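PDB 4LHP: FG41 Malonate Semialdehyde Decarboxylase from Coryneform bacterium, which belongs to the tautomerase superfamily and forms a trimer of subunits that each pack helices on a mixed beta sheet. Local coordinates for residues Arg16-Asp21 with Ala93-Ala98. Sequence-based numbering, arbitrary orientation.
Sequences RRAIAD and APIGVA
Ile19 fills the angle between Ile95 and Val97, and on this side, where Ile19 and Val97 are both buried, the contact is closely packed. Its CG1 lies 4.0 Å from Ile95 CG2, while its CD1 reaches Val97 CG2, also at 4.0 Å, Ile19 and Val97 crossing nearly at right angles. With CG1 beside its own backbone N (chi1 -71°) and the chain then extended, Ile19 sends CD1 along to the valine, and the buried side chain also touches Leu7 of strand 2-8 and Leu92 of helix 78-92. A branched residue suits position 95, whose two methyls serve different neighbours, CG2 Ile19 and CD1 Ala18. The loop presents Ile95 and Val97 through a Schellman motif that ends helix 78-92: Val97 N bonds to Leu92 O and Gly96 N to Ala93 O, with Gly96 at a positive phi of 115° where a side chain would strike the preceding carbonyl. Helices 13-31 and 78-92, which pack on the mixed sheet in this tautomerase fold, are thus joined near the end of the second. Ala18 and Ile95 form the partly exposed side. Their side chains are more widely spaced, CB to CD1 4.3 Å, but the small alanine lets Ile95 CD1 approach the helix backbone, 3.5 Å from Ala18 O.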
loop_
_atom_site.group_PDB
_atom_site.type_symbol
_atom_site.label_atom_id
_atom_site.label_comp_id
_atom_site.label_asym_id
_atom_site.label_seq_id
_atom_site.Cartn_x
_atom_site.Cartn_y
_atom_site.Cartn_z
ATOM N N ARG A 16 16.145 -9.376 8.388
ATOM C CA ARG A 16 15.159 -8.421 7.893
ATOM C C ARG A 16 15.721 -7.022 8.015
ATOM O O ARG A 16 15.842 -6.295 7.032
ATOM C CB ARG A 16 13.870 -8.489 8.704
ATOM C CG ARG A 16 13.110 -9.788 8.603
ATOM C CD ARG A 16 12.020 -9.821 9.655
ATOM N NE ARG A 16 11.581 -11.177 9.958
ATOM C CZ ARG A 16 10.847 -11.504 11.015
ATOM N NH1 ARG A 16 10.468 -10.574 11.881
ATOM N NH2 ARG A 16 10.496 -12.766 11.210
ATOM N N ARG A 17 16.057 -6.650 9.242
ATOM C CA ARG A 17 16.621 -5.341 9.513
ATOM C C ARG A 17 17.769 -5.050 8.549
ATOM O O ARG A 17 17.916 -3.928 8.064
ATOM C CB ARG A 17 17.096 -5.270 10.965
ATOM C CG ARG A 17 17.706 -3.938 11.364
ATOM C CD ARG A 17 16.904 -2.764 10.824
ATOM N NE ARG A 17 17.665 -1.520 10.895
ATOM C CZ ARG A 17 17.374 -0.482 11.675
ATOM N NH1 ARG A 17 16.313 -0.495 12.474
ATOM N NH2 ARG A 17 18.153 0.588 11.646
ATOM N N ALA A 18 18.576 -6.067 8.265
ATOM C CA ALA A 18 19.669 -5.929 7.305
ATOM C C ALA A 18 19.126 -5.702 5.895
ATOM O O ALA A 18 19.599 -4.825 5.172
ATOM C CB ALA A 18 20.566 -7.155 7.341
ATOM N N ILE A 19 18.135 -6.499 5.504
ATOM C CA ILE A 19 17.434 -6.276 4.245
ATOM C C ILE A 19 17.006 -4.814 4.157
ATOM O O ILE A 19 17.243 -4.146 3.151
ATOM C CB ILE A 19 16.184 -7.182 4.117
ATOM C CG1 ILE A 19 16.596 -8.641 3.908
ATOM C CG2 ILE A 19 15.305 -6.724 2.959
ATOM C CD1 ILE A 19 15.440 -9.620 3.978
ATOM N N ALA A 20 16.388 -4.319 5.226
ATOM C CA ALA A 20 15.889 -2.949 5.260
ATOM C C ALA A 20 17.032 -1.945 5.136
ATOM O O ALA A 20 16.901 -0.924 4.462
ATOM C CB ALA A 20 15.105 -2.710 6.541
ATOM N N ASP A 21 18.153 -2.243 5.785
ATOM C CA ASP A 21 19.320 -1.370 5.733
ATOM C C ASP A 21 19.862 -1.280 4.312
ATOM O O ASP A 21 20.245 -0.206 3.849
ATOM C CB ASP A 21 20.416 -1.885 6.668
ATOM C CG ASP A 21 20.083 -1.676 8.132
ATOM O OD1 ASP A 21 19.426 -0.669 8.465
ATOM O OD2 ASP A 21 20.489 -2.520 8.956
ATOM N N ALA A 93 21.957 -9.568 -2.290
ATOM C CA ALA A 93 22.560 -10.876 -2.543
ATOM C C ALA A 93 23.441 -11.357 -1.383
ATOM O O ALA A 93 23.207 -12.434 -0.832
ATOM C CB ALA A 93 23.352 -10.851 -3.845
ATOM N N PRO A 94 24.456 -10.565 -1.006
ATOM C CA PRO A 94 25.341 -10.977 0.090
ATOM C C PRO A 94 24.598 -11.145 1.412
ATOM O O PRO A 94 25.060 -11.870 2.295
ATOM C CB PRO A 94 26.339 -9.819 0.189
ATOM C CG PRO A 94 25.640 -8.659 -0.423
ATOM C CD PRO A 94 24.825 -9.240 -1.530
ATOM N N ILE A 95 23.458 -10.475 1.539
ATOM C CA ILE A 95 22.668 -10.517 2.763
ATOM C C ILE A 95 21.880 -11.818 2.883
ATOM O O ILE A 95 21.467 -12.201 3.979
ATOM C CB ILE A 95 21.710 -9.310 2.832
ATOM C CG1 ILE A 95 22.455 -8.094 3.384
ATOM C CG2 ILE A 95 20.502 -9.616 3.705
ATOM C CD1 ILE A 95 21.713 -6.797 3.218
ATOM N N GLY A 96 21.678 -12.499 1.760
ATOM C CA GLY A 96 20.995 -13.780 1.761
ATOM C C GLY A 96 19.672 -13.779 1.016
ATOM O O GLY A 96 18.792 -14.591 1.302
ATOM N N VAL A 97 19.524 -12.865 0.062
ATOM C CA VAL A 97 18.332 -12.830 -0.777
ATOM C C VAL A 97 18.720 -13.038 -2.233
ATOM O O VAL A 97 19.347 -12.174 -2.847
ATOM C CB VAL A 97 17.587 -11.491 -0.655
ATOM C CG1 VAL A 97 16.318 -11.510 -1.495
ATOM C CG2 VAL A 97 17.264 -11.186 0.801
ATOM N N ALA A 98 18.350 -14.191 -2.781
ATOM C CA ALA A 98 18.642 -14.504 -4.172
ATOM C C ALA A 98 17.912 -13.531 -5.091
ATOM O O ALA A 98 16.881 -12.972 -4.721
ATOM C CB ALA A 98 18.233 -15.929 -4.484
#